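Local coordinates for acyl-coa oxidase (Arabidopsis thaliana, PDB 1W07), which catalyses the FAD-dependent, O2-consuming desaturation of long- and medium-chain acyl-CoAs to 2-trans-enoyl-CoAs in peroxisomal beta-oxidation, releasing hydrogen peroxide, at the interface of chains A and B. Coordinates in Å, arbitrary orientation; residue numbers count along the deposited sequence, not the author numbering. Chains: chain A/B, Acyl-coa oxidase.

Contact 1: the interface of chains A and B. Residues chain A 141-145; chain B 310-313, 321.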
loop_
_atom_site.group_PDB
_atom_site.type_symbol
_atom_site.label_atom_id
_atom_site.label_comp_id
_atom_site.label_asym_id
_atom_site.label_seq_id
_atom_site.Cartn_x
_atom_site.Cartn_y
_atom_site.Cartn_z
ATOM N N GLY A 141 8.617 -8.363 -22.342
ATOM C CA GLY A 141 8.058 -7.182 -22.993
ATOM C C GLY A 141 6.552 -7.120 -23.191
ATOM O O GLY A 141 6.029 -6.095 -23.638
ATOM N N HIS A 142 5.850 -8.199 -22.861
ATOM C CA HIS A 142 4.402 -8.221 -23.037
ATOM C C HIS A 142 3.667 -9.039 -21.991
ATOM O O HIS A 142 3.916 -10.241 -21.837
ATOM C CB HIS A 142 4.029 -8.762 -24.427
ATOM C CG HIS A 142 4.453 -7.882 -25.555
ATOM N ND1 HIS A 142 5.741 -7.874 -26.047
ATOM C CD2 HIS A 142 3.784 -6.920 -26.234
ATOM C CE1 HIS A 142 5.848 -6.947 -26.983
ATOM N NE2 HIS A 142 4.675 -6.350 -27.114
ATOM N N GLY A 143 2.733 -8.378 -21.308
ATOM C CA GLY A 143 1.915 -9.023 -20.297
ATOM C C GLY A 143 0.437 -8.821 -20.610
ATOM O O GLY A 143 -0.269 -9.771 -20.947
ATOM N N SER A 144 -0.023 -7.577 -20.507
ATOM C CA SER A 144 -1.411 -7.216 -20.781
ATOM C C SER A 144 -1.776 -7.354 -22.254
ATOM O O SER A 144 -2.881 -7.798 -22.590
ATOM C CB SER A 144 -1.678 -5.771 -20.355
ATOM O OG SER A 144 -1.621 -5.622 -18.944
ATOM N N ASN A 145 -0.868 -6.946 -23.132
ATOM C CA ASN A 145 -1.118 -7.037 -24.565
ATOM C C ASN A 145 -0.608 -8.365 -25.119
ATOM O O ASN A 145 0.470 -8.441 -25.731
ATOM C CB ASN A 145 -0.477 -5.865 -25.304
ATOM C CG ASN A 145 -0.656 -5.973 -26.800
ATOM O OD1 ASN A 145 -1.604 -6.604 -27.263
ATOM N ND2 ASN A 145 0.241 -5.363 -27.561
ATOM N N ARG B 310 8.596 1.388 -20.919
ATOM C CA ARG B 310 7.557 0.399 -21.169
ATOM C C ARG B 310 6.549 0.803 -22.248
ATOM O O ARG B 310 5.960 1.887 -22.200
ATOM C CB ARG B 310 6.821 0.099 -19.865
ATOM C CG ARG B 310 5.710 -0.935 -19.988
ATOM C CD ARG B 310 6.248 -2.336 -20.288
ATOM N NE ARG B 310 5.177 -3.327 -20.239
ATOM C CZ ARG B 310 5.366 -4.647 -20.256
ATOM N NH1 ARG B 310 6.596 -5.158 -20.313
ATOM N NH2 ARG B 310 4.320 -5.470 -20.216
ATOM N N ARG B 311 6.367 -0.070 -23.234
ATOM C CA ARG B 311 5.413 0.168 -24.312
ATOM C C ARG B 311 4.408 -0.973 -24.271
ATOM O O ARG B 311 4.781 -2.140 -24.076
ATOM C CB ARG B 311 6.119 0.204 -25.677
ATOM C CG ARG B 311 7.035 1.422 -25.893
ATOM C CD ARG B 311 7.941 1.235 -27.115
ATOM N NE ARG B 311 8.855 2.363 -27.326
ATOM C CZ ARG B 311 8.508 3.530 -27.867
ATOM N NH1 ARG B 311 7.261 3.747 -28.270
ATOM N NH2 ARG B 311 9.417 4.484 -28.012
ATOM N N GLN B 312 3.131 -0.648 -24.439
ATOM C CA GLN B 312 2.109 -1.688 -24.407
ATOM C C GLN B 312 0.847 -1.172 -25.091
ATOM O O GLN B 312 0.309 -0.129 -24.712
ATOM C CB GLN B 312 1.812 -2.076 -22.950
ATOM C CG GLN B 312 1.170 -3.462 -22.756
ATOM C CD GLN B 312 2.148 -4.635 -22.899
ATOM O OE1 GLN B 312 1.778 -5.800 -22.695
ATOM N NE2 GLN B 312 3.393 -4.334 -23.254
ATOM N N PHE B 313 0.372 -1.915 -26.084
ATOM C CA PHE B 313 -0.818 -1.531 -26.836
ATOM C C PHE B 313 -0.512 -0.295 -27.671
ATOM O O PHE B 313 0.617 0.209 -27.664
ATOM C CB PHE B 313 -1.997 -1.223 -25.904
ATOM C CG PHE B 313 -2.490 -2.410 -25.114
ATOM C CD1 PHE B 313 -2.203 -2.536 -23.753
ATOM C CD2 PHE B 313 -3.287 -3.379 -25.716
ATOM C CE1 PHE B 313 -2.712 -3.605 -23.005
ATOM C CE2 PHE B 313 -3.800 -4.455 -24.976
ATOM C CZ PHE B 313 -3.516 -4.570 -23.622
ATOM N N GLU B 321 4.575 -0.299 -30.376
ATOM C CA GLU B 321 3.609 0.065 -29.347
ATOM C C GLU B 321 3.938 1.388 -28.667
ATOM O O GLU B 321 5.084 1.832 -28.667
ATOM C CB GLU B 321 3.497 -1.054 -28.319
ATOM C CG GLU B 321 2.822 -2.272 -28.897
ATOM C CD GLU B 321 2.949 -3.502 -28.031
ATOM O OE1 GLU B 321 2.196 -3.633 -27.043
ATOM O OE2 GLU B 321 3.821 -4.329 -28.346
HETATM O O HOH W 1 7.032 -4.060 -24.975
#
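A:Asn145 lies over the ring of B:Phe313, its CB 3.6 Å from the ring centroid in a CH-pi contact at the middle of one face. The two side chains run past each other in opposite directions, with the amide and phenyl planes stacked 26° apart. With CG of A:Asn145 anti to the backbone N (chi1 177°), CB rests on the ring while the amide runs on past the CD2 and CE2 side of the ring, turning ND2 toward B:Glu321. The CE1 and CZ side of the same ring packs against A:Ser144, whose CB is 3.6 Å from CE1 of B:Phe313.

Outside this apolar centre, the primary amide of B:Gln312 docks on the backbone of the A:Gly141 to A:Asn145 loop. B:Gln312 OE1 accepts two hydrogen bonds from opposite faces of the amide plane, one from A:Gly143 N and one from A:Asn145 N, the latter 2.9 Å long. Its NE2 donates in its own plane to A:Gly141 O and to B:Arg311 O, which fixes the rotation of the amide. Water 1 also joins these two carbonyl oxygens. The guanidinium of B:Arg310 has A:Gly141 O over one face, near the rim.

At the polar rim the carboxylate of B:Glu321 takes two side chains of the loop tip to tip. A:His142 NE2 donates in the ring plane to the syn lone pair of B:Glu321 OE2 at 2.5 Å, a short bond between nearly coplanar groups. A:Asn145 ND2 meets B:Glu321 OE1 at 2.7 Å from above the carboxylate plane, the amide turned 88° to it. The anti lone pair of OE1 receives B:Phe313 N, so this carboxylate also ties down the residue that carries the ring. B:Arg311 NH1 donates in its guanidinium plane to B:Glu321 O, bracing the backbone of that residue. A:Ser144 and B:Arg310 both bind FAD, so the site joins the subunits of the homodimer at their cofactor-binding segments and probably helps shape the FAD pocket.

Contact 2: the interface of chains A and B. Residues chain A 66, 70, 73, 98, 132, 182, 214; chain B 650-651, 654.
B:Leu651 inserts its isobutyl tip into an apolar pocket of chain A, helix 647-655 of one acyl-CoA oxidase subunit docking on helices 58-78 and 98-113 and nearby loops of the other. CD2 of B:Leu651 does most of the touching: it packs at 3.7 Å on CG1 of A:Val182, which crosses it at about a right angle. CD1 of A:Ile132 is 4.1 Å from CD2 of B:Leu651. The phenol end of A:Tyr98 passes alongside in the opposite direction, A:Tyr98 OH 3.9 Å from CD2 of B:Leu651. The other branch, CD1 of B:Leu651, faces CD1 of A:Leu66 at 4.1 Å.

On either side of this leucine in sequence, B:Tyr650 and B:Val654 meet helix 58-78. CB of B:Tyr650 lies against CB of A:Leu66 at 3.7 Å and also touches the methyl of A:Ala70. Both methyls of B:Val654 come to CD1 of A:Phe73, crossing that side chain at about a right angle, CG2 of B:Val654 3.8 Å from CD1 of A:Phe73.

No direct polar bond joins the chains here. Water 2 bridges them instead, shared by A:Leu66 O, A:Tyr98 OH and B:Tyr650 O. A:Tyr98 OH is 2.7 Å from water 2, which lies in the ring plane. Behind the pocket, A:Val182 CG1 sits over the centre of the A:Tyr98 ring, 3.4 Å above its plane. The chi1 of A:Val182, -172°, puts CG1 anti to the backbone N, where this one methyl supports the tyrosine face and also meets B:Leu651.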
loop_
_atom_site.group_PDB
_atom_site.type_symbol
_atom_site.label_atom_id
_atom_site.label_comp_id
_atom_site.label_asym_id
_atom_site.label_seq_id
_atom_site.Cartn_x
_atom_site.Cartn_y
_atom_site.Cartn_z
ATOM N N LEU A 66 7.723 -27.240 -1.245
ATOM C CA LEU A 66 7.636 -28.503 -1.982
ATOM C C LEU A 66 7.161 -29.596 -1.034
ATOM O O LEU A 66 6.340 -30.430 -1.405
ATOM C CB LEU A 66 8.993 -28.889 -2.597
ATOM C CG LEU A 66 9.589 -27.934 -3.646
ATOM C CD1 LEU A 66 10.920 -28.491 -4.154
ATOM C CD2 LEU A 66 8.611 -27.732 -4.806
ATOM N N ALA A 70 3.834 -31.983 -1.390
ATOM C CA ALA A 70 3.949 -33.442 -1.423
ATOM C C ALA A 70 3.084 -34.043 -0.318
ATOM O O ALA A 70 2.373 -35.031 -0.537
ATOM C CB ALA A 70 5.408 -33.853 -1.232
ATOM N N PHE A 73 -0.617 -33.804 -1.226
ATOM C CA PHE A 73 -0.975 -34.828 -2.203
ATOM C C PHE A 73 -1.211 -36.151 -1.475
ATOM O O PHE A 73 -2.204 -36.838 -1.710
ATOM C CB PHE A 73 0.153 -35.014 -3.224
ATOM C CG PHE A 73 0.264 -33.896 -4.227
ATOM C CD1 PHE A 73 1.513 -33.403 -4.607
ATOM C CD2 PHE A 73 -0.878 -33.332 -4.799
ATOM C CE1 PHE A 73 1.626 -32.366 -5.536
ATOM C CE2 PHE A 73 -0.775 -32.294 -5.733
ATOM C CZ PHE A 73 0.480 -31.811 -6.098
ATOM N N TYR A 98 3.546 -24.045 -7.015
ATOM C CA TYR A 98 3.369 -24.463 -8.403
ATOM C C TYR A 98 2.029 -25.166 -8.638
ATOM O O TYR A 98 1.473 -25.095 -9.736
ATOM C CB TYR A 98 4.535 -25.384 -8.824
ATOM C CG TYR A 98 4.535 -26.735 -8.136
ATOM C CD1 TYR A 98 3.792 -27.802 -8.650
ATOM C CD2 TYR A 98 5.218 -26.930 -6.929
ATOM C CE1 TYR A 98 3.719 -29.026 -7.970
ATOM C CE2 TYR A 98 5.155 -28.152 -6.250
ATOM C CZ TYR A 98 4.398 -29.195 -6.780
ATOM O OH TYR A 98 4.329 -30.397 -6.115
ATOM N N ILE A 132 3.950 -32.116 -14.428
ATOM C CA ILE A 132 3.633 -30.859 -13.740
ATOM C C ILE A 132 3.735 -29.730 -14.765
ATOM O O ILE A 132 4.798 -29.490 -15.354
ATOM C CB ILE A 132 4.598 -30.593 -12.568
ATOM C CG1 ILE A 132 4.571 -31.792 -11.602
ATOM C CG2 ILE A 132 4.195 -29.313 -11.838
ATOM C CD1 ILE A 132 5.554 -31.708 -10.444
ATOM N N VAL A 182 9.945 -26.109 -10.928
ATOM C CA VAL A 182 9.093 -27.299 -10.830
ATOM C C VAL A 182 8.562 -27.928 -12.114
ATOM O O VAL A 182 8.858 -29.078 -12.413
ATOM C CB VAL A 182 7.861 -27.050 -9.909
ATOM C CG1 VAL A 182 7.108 -28.364 -9.658
ATOM C CG2 VAL A 182 8.311 -26.488 -8.595
ATOM N N HIS A 214 14.984 -34.454 -14.216
ATOM C CA HIS A 214 14.484 -33.085 -14.084
ATOM C C HIS A 214 15.388 -32.043 -14.744
ATOM O O HIS A 214 15.202 -30.837 -14.554
ATOM C CB HIS A 214 14.310 -32.726 -12.604
ATOM C CG HIS A 214 13.238 -31.715 -12.353
ATOM N ND1 HIS A 214 11.902 -31.980 -12.569
ATOM C CD2 HIS A 214 13.303 -30.436 -11.915
ATOM C CE1 HIS A 214 11.190 -30.908 -12.273
ATOM N NE2 HIS A 214 12.016 -29.956 -11.873
ATOM N N TYR B 650 10.560 -34.309 -2.603
ATOM C CA TYR B 650 9.182 -33.856 -2.761
ATOM C C TYR B 650 8.603 -33.738 -4.164
ATOM O O TYR B 650 7.394 -33.528 -4.317
ATOM C CB TYR B 650 9.028 -32.528 -2.017
ATOM C CG TYR B 650 9.656 -32.565 -0.632
ATOM C CD1 TYR B 650 10.671 -31.678 -0.282
ATOM C CD2 TYR B 650 9.254 -33.507 0.316
ATOM C CE1 TYR B 650 11.277 -31.723 0.973
ATOM C CE2 TYR B 650 9.851 -33.572 1.580
ATOM C CZ TYR B 650 10.861 -32.667 1.904
ATOM O OH TYR B 650 11.429 -32.675 3.153
ATOM N N LEU B 651 9.441 -33.872 -5.185
ATOM C CA LEU B 651 8.951 -33.788 -6.558
ATOM C C LEU B 651 9.006 -35.133 -7.281
ATOM O O LEU B 651 8.015 -35.555 -7.886
ATOM C CB LEU B 651 9.746 -32.742 -7.352
ATOM C CG LEU B 651 9.480 -31.276 -6.971
ATOM C CD1 LEU B 651 10.410 -30.329 -7.735
ATOM C CD2 LEU B 651 8.019 -30.965 -7.263
ATOM N N VAL B 654 6.300 -37.706 -6.347
ATOM C CA VAL B 654 4.976 -37.342 -6.849
ATOM C C VAL B 654 4.849 -37.740 -8.316
ATOM O O VAL B 654 3.862 -38.361 -8.724
ATOM C CB VAL B 654 4.730 -35.812 -6.719
ATOM C CG1 VAL B 654 3.414 -35.433 -7.379
ATOM C CG2 VAL B 654 4.716 -35.411 -5.248
HETATM O O HOH W 2 5.996 -31.077 -4.118
#

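Contact 1 and contact 2 lie about 33 Å apart, measured between the centres of their C-alpha atoms, and share no residue. In both, chain A gives segments from its N-terminal half; chain B contributes a loop around residues 310-321 to contact 1 and its far C-terminal helix to contact 2. The centre of contact 1 is about 13 Å from A:Glu424, the proposed proton acceptor, that of contact 2 about 22 Å. Contact 1 thus lies nearer the active site, and includes FAD-binding residues, while contact 2 lies farther away. Two-fold symmetry repeats both contacts with the chains exchanged, consistent with a reciprocally interlocked homodimer.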